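Local structure of increased recombination centers protein 6 (Saccharomyces cerevisiae, 3UC9) at residues 30-35 against 48-53; 44-49 against 76-81. The protein acts as a clathrin coat accessory factor related to small G proteins and is involved in gross chromosomal rearrangements and telomere healing. All coordinates share one frame; numbering follows the deposited sequence.

Contacts 1 and 2 are both buried and attach the same helix, 39-50, to one face of the sheet through two adjacent parallel strands, 29-35 and 71-81; their centres lie about 2 Å apart. Contact 1 uses the helix's last turn, where a phenylalanine ring meets two branched residues of the strand that leads into the helix. Contact 2 lies a turn earlier and joins L46, L76 and I78 methyls, with a closer approach (L46 CD1 to I78 CD1 3.5 Å, against V32 CG2 to F50 CE2 4.1 Å) and 122 against 98 Å² buried. Neither has a hydrogen bond across it; the strands are joined by backbone bonds that include those of Y77 to I30 and V32.

Contact 1. Residues 30-35 against 48-53; sequences ILVLSD and DLFHCS
I30 meets the ring of F50 through its branch methyl: I30 CG2 lies 4.3 Å from F50 CZ, and their CA atoms, 10.8 Å apart, are the nearest pair between 30-35 and 48-53. L31 turns to the other side of the sheet, where W87 and F91 of helix 84-91 receive it. V32 returns to the F50 side. A chi1 of -175° leaves V32 CG2 beside the backbone N, and this methyl meets the ring 4.1 Å from F50 CE2; the two side chains run alongside one another, pointing opposite ways. Both methyls approach the ring obliquely. L33 again packs on W87, completing the alternation expected of a strand between two helical layers, while further on the S34 hydroxyl is hydrogen-bonded to K42 NZ and D35 OD1 to T110 OG1.

On the helical side, F50 has CG anti to its own carbonyl carbon (chi1 -61°), which directs the ring toward the strand. L49 supports it from one face, with L49 CG 4.0 Å above the ring plane and over its centre. H51 then leaves helical geometry with a positive phi of 54°, so the ring sits on the final turn of the helix. This strand and the helix that follows it probably correspond to the first strand and helix of small G proteins, to which this protein is related. Across the contact there are only apolar side chains and no hydrogen bond, which implies that this end of the helix is seated against the strand by shape and burial of hydrocarbon, without directional bonds between the segments.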
# COMPACT_ATOMS: atom_id res chain seq x y z
N ILE A 30 7.41 3.89 2.03
CA ILE A 30 6.03 3.45 1.91
C ILE A 30 5.17 4.66 1.56
O ILE A 30 5.16 5.66 2.28
CB ILE A 30 5.52 2.77 3.19
CG1 ILE A 30 6.25 1.44 3.41
CG2 ILE A 30 3.99 2.51 3.09
CD1 ILE A 30 5.80 0.69 4.66
N LEU A 31 4.49 4.59 0.41
CA LEU A 31 3.60 5.65 -0.04
C LEU A 31 2.17 5.29 0.34
O LEU A 31 1.70 4.19 0.05
CB LEU A 31 3.73 5.85 -1.55
CG LEU A 31 2.96 6.95 -2.30
CD1 LEU A 31 2.50 8.07 -1.41
CD2 LEU A 31 3.87 7.49 -3.40
N VAL A 32 1.49 6.22 1.01
CA VAL A 32 0.07 6.08 1.30
C VAL A 32 -0.66 7.19 0.54
O VAL A 32 -0.42 8.37 0.77
CB VAL A 32 -0.23 6.15 2.80
CG1 VAL A 32 -1.72 5.88 3.05
CG2 VAL A 32 0.65 5.14 3.58
N LEU A 33 -1.53 6.78 -0.37
CA LEU A 33 -2.22 7.66 -1.30
C LEU A 33 -3.73 7.50 -1.13
O LEU A 33 -4.22 6.40 -0.86
CB LEU A 33 -1.83 7.28 -2.73
CG LEU A 33 -2.51 7.99 -3.90
CD1 LEU A 33 -1.99 9.42 -4.01
CD2 LEU A 33 -2.30 7.23 -5.23
N SER A 34 -4.47 8.61 -1.28
CA SER A 34 -5.92 8.55 -1.44
C SER A 34 -6.37 9.58 -2.46
O SER A 34 -5.70 10.58 -2.67
CB SER A 34 -6.62 8.81 -0.11
OG SER A 34 -6.44 10.15 0.34
N ASP A 35 -7.51 9.33 -3.10
CA ASP A 35 -8.19 10.41 -3.80
C ASP A 35 -8.80 11.36 -2.75
O ASP A 35 -9.06 10.95 -1.60
CB ASP A 35 -9.22 9.94 -4.85
CG ASP A 35 -10.15 8.85 -4.34
OD1 ASP A 35 -9.68 7.87 -3.75
OD2 ASP A 35 -11.37 8.97 -4.59
N ASP A 48 -3.86 4.52 12.83
CA ASP A 48 -4.17 3.16 13.27
C ASP A 48 -3.06 2.15 12.95
O ASP A 48 -2.75 1.28 13.76
CB ASP A 48 -5.51 2.68 12.67
CG ASP A 48 -6.71 3.43 13.24
OD1 ASP A 48 -6.60 4.05 14.33
OD2 ASP A 48 -7.78 3.39 12.60
N LEU A 49 -2.46 2.27 11.77
CA LEU A 49 -1.45 1.30 11.34
C LEU A 49 -0.04 1.73 11.73
O LEU A 49 0.75 0.89 12.17
CB LEU A 49 -1.54 1.12 9.83
CG LEU A 49 -0.61 0.07 9.23
CD1 LEU A 49 -0.76 -1.28 9.91
CD2 LEU A 49 -0.87 -0.04 7.73
N PHE A 50 0.27 3.01 11.57
CA PHE A 50 1.64 3.51 11.77
C PHE A 50 1.82 4.37 13.01
O PHE A 50 2.95 4.78 13.31
CB PHE A 50 2.10 4.30 10.55
CG PHE A 50 2.14 3.50 9.29
CD1 PHE A 50 3.04 2.46 9.14
CD2 PHE A 50 1.29 3.79 8.24
CE1 PHE A 50 3.08 1.73 7.97
CE2 PHE A 50 1.33 3.06 7.08
CZ PHE A 50 2.22 2.03 6.94
N HIS A 51 0.73 4.67 13.72
CA HIS A 51 0.78 5.55 14.89
C HIS A 51 1.43 6.89 14.53
O HIS A 51 2.26 7.42 15.28
CB HIS A 51 1.48 4.85 16.05
CG HIS A 51 0.96 3.47 16.29
ND1 HIS A 51 1.69 2.34 16.00
CD2 HIS A 51 -0.24 3.04 16.75
CE1 HIS A 51 0.98 1.27 16.30
NE2 HIS A 51 -0.20 1.66 16.75
N CYS A 52 1.00 7.42 13.39
CA CYS A 52 1.51 8.66 12.83
C CYS A 52 0.40 9.69 12.82
O CYS A 52 -0.59 9.54 12.09
CB CYS A 52 2.02 8.41 11.41
SG CYS A 52 2.67 9.87 10.59
N SER A 53 0.55 10.73 13.63
CA SER A 53 -0.42 11.83 13.69
C SER A 53 -0.06 12.92 12.67
O SER A 53 0.50 13.96 13.02
CB SER A 53 -0.46 12.43 15.11
OG SER A 53 -0.96 11.49 16.04

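Contact 2. Residues 44-49 against 76-81; sequences QFLQDL and LYIDSC
L46 reaches from helix 39-50 to two residues of strand 71-81, giving one methyl to each. Its CG stands beside the backbone N and anti to the carbonyl carbon (chi1 -68°), and chi2 of 167° extends CD1 away from the helix. L46 and I78 thereby meet tip to tip, with L46 CD1 3.5 Å from I78 CD1; on the strand side, I78 CG1 also turns beside its backbone N (chi1 -54°), which carries CD1 to that meeting. The same L46 methyl lies 3.8 Å from I78 CG1 and 4.0 Å from I78 CG2, so it touches three carbons of the isoleucine. The second branch serves L76: L46 CD2 is 3.7 Å from L76 CD2, and these two leucines cross obliquely.

L76 and I78, two residues apart, face the helix, as the alternation of a strand requires, and L46 to I78 is the closest CA pair at 9.1 Å. The strand order of the sheet, 2-3-1-4-5-6 with only the second antiparallel, is that of the small G protein fold, in which the first helix packs against the neighbouring first and third strands; L46 accordingly touches V32 as well. Replacing L46 by an alanine would probably leave the end methyls of L76 and I78 without their partner and open a gap between helix and strand.

A polar tie joins the same helix and strand further along, where K42 NZ donates to D79 O. The D79 carboxylate, bonded to W87 NE1, belongs to the other face of the sheet.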
# COMPACT_ATOMS: atom_id res chain seq x y z
N GLN A 44 -6.74 8.84 9.46
CA GLN A 44 -7.11 7.85 10.49
C GLN A 44 -6.37 6.51 10.27
O GLN A 44 -5.90 5.89 11.23
CB GLN A 44 -8.63 7.61 10.49
CG GLN A 44 -9.49 8.78 10.92
CD GLN A 44 -10.93 8.36 11.21
OE1 GLN A 44 -11.42 8.55 12.32
NE2 GLN A 44 -11.59 7.77 10.23
N PHE A 45 -6.27 6.08 9.02
CA PHE A 45 -5.52 4.86 8.67
C PHE A 45 -4.06 4.98 9.11
O PHE A 45 -3.50 4.03 9.66
CB PHE A 45 -5.59 4.64 7.15
CG PHE A 45 -4.80 3.45 6.65
CD1 PHE A 45 -5.41 2.21 6.49
CD2 PHE A 45 -3.47 3.58 6.33
CE1 PHE A 45 -4.69 1.12 6.02
CE2 PHE A 45 -2.74 2.48 5.85
CZ PHE A 45 -3.35 1.26 5.70
N LEU A 46 -3.45 6.14 8.90
CA LEU A 46 -2.05 6.34 9.28
C LEU A 46 -1.88 6.25 10.80
O LEU A 46 -0.92 5.67 11.29
CB LEU A 46 -1.53 7.69 8.79
CG LEU A 46 -1.38 7.85 7.28
CD1 LEU A 46 -1.17 9.31 6.92
CD2 LEU A 46 -0.25 7.00 6.72
N GLN A 47 -2.82 6.83 11.54
CA GLN A 47 -2.79 6.71 12.99
C GLN A 47 -2.93 5.25 13.43
O GLN A 47 -2.20 4.80 14.32
CB GLN A 47 -3.89 7.58 13.63
CG GLN A 47 -3.96 7.48 15.16
CD GLN A 47 -2.64 7.85 15.83
OE1 GLN A 47 -2.03 8.86 15.48
NE2 GLN A 47 -2.21 7.03 16.79
N ASP A 48 -3.86 4.52 12.83
CA ASP A 48 -4.17 3.16 13.27
C ASP A 48 -3.06 2.15 12.95
O ASP A 48 -2.75 1.28 13.76
CB ASP A 48 -5.51 2.68 12.67
CG ASP A 48 -6.71 3.43 13.24
OD1 ASP A 48 -6.60 4.05 14.33
OD2 ASP A 48 -7.78 3.39 12.60
N LEU A 49 -2.46 2.27 11.77
CA LEU A 49 -1.45 1.30 11.34
C LEU A 49 -0.04 1.73 11.73
O LEU A 49 0.75 0.89 12.17
CB LEU A 49 -1.54 1.12 9.83
CG LEU A 49 -0.61 0.07 9.23
CD1 LEU A 49 -0.76 -1.28 9.91
CD2 LEU A 49 -0.87 -0.04 7.73
N LEU A 76 7.72 7.39 5.38
CA LEU A 76 6.34 7.44 4.97
C LEU A 76 6.16 8.65 4.05
O LEU A 76 6.48 9.78 4.43
CB LEU A 76 5.44 7.55 6.21
CG LEU A 76 3.95 7.30 6.10
CD1 LEU A 76 3.66 5.85 5.74
CD2 LEU A 76 3.28 7.66 7.41
N TYR A 77 5.69 8.39 2.84
CA TYR A 77 5.29 9.43 1.91
C TYR A 77 3.77 9.46 1.85
O TYR A 77 3.13 8.47 1.49
CB TYR A 77 5.84 9.14 0.51
CG TYR A 77 7.35 9.16 0.34
CD1 TYR A 77 8.21 9.64 1.34
CD2 TYR A 77 7.93 8.75 -0.86
CE1 TYR A 77 9.59 9.66 1.14
CE2 TYR A 77 9.30 8.79 -1.06
CZ TYR A 77 10.13 9.24 -0.07
OH TYR A 77 11.49 9.28 -0.29
N ILE A 78 3.18 10.59 2.21
CA ILE A 78 1.73 10.74 2.22
C ILE A 78 1.36 11.67 1.07
O ILE A 78 1.91 12.77 0.95
CB ILE A 78 1.22 11.31 3.55
CG1 ILE A 78 1.73 10.46 4.72
CG2 ILE A 78 -0.32 11.38 3.56
CD1 ILE A 78 1.70 11.18 6.05
N ASP A 79 0.48 11.21 0.19
CA ASP A 79 0.09 11.98 -0.98
C ASP A 79 -1.42 11.90 -1.18
O ASP A 79 -2.12 11.07 -0.57
CB ASP A 79 0.82 11.47 -2.23
CG ASP A 79 1.00 12.54 -3.31
OD1 ASP A 79 0.53 13.69 -3.16
OD2 ASP A 79 1.62 12.21 -4.35
N SER A 80 -1.91 12.79 -2.04
CA SER A 80 -3.32 12.86 -2.39
C SER A 80 -3.43 13.19 -3.86
O SER A 80 -2.50 13.73 -4.46
CB SER A 80 -4.01 13.95 -1.57
OG SER A 80 -5.42 13.91 -1.74
N CYS A 81 -4.58 12.89 -4.44
CA CYS A 81 -4.82 13.22 -5.83
C CYS A 81 -6.29 13.46 -6.08
O CYS A 81 -7.13 12.92 -5.37
CB CYS A 81 -4.30 12.11 -6.75
SG CYS A 81 -5.07 10.49 -6.54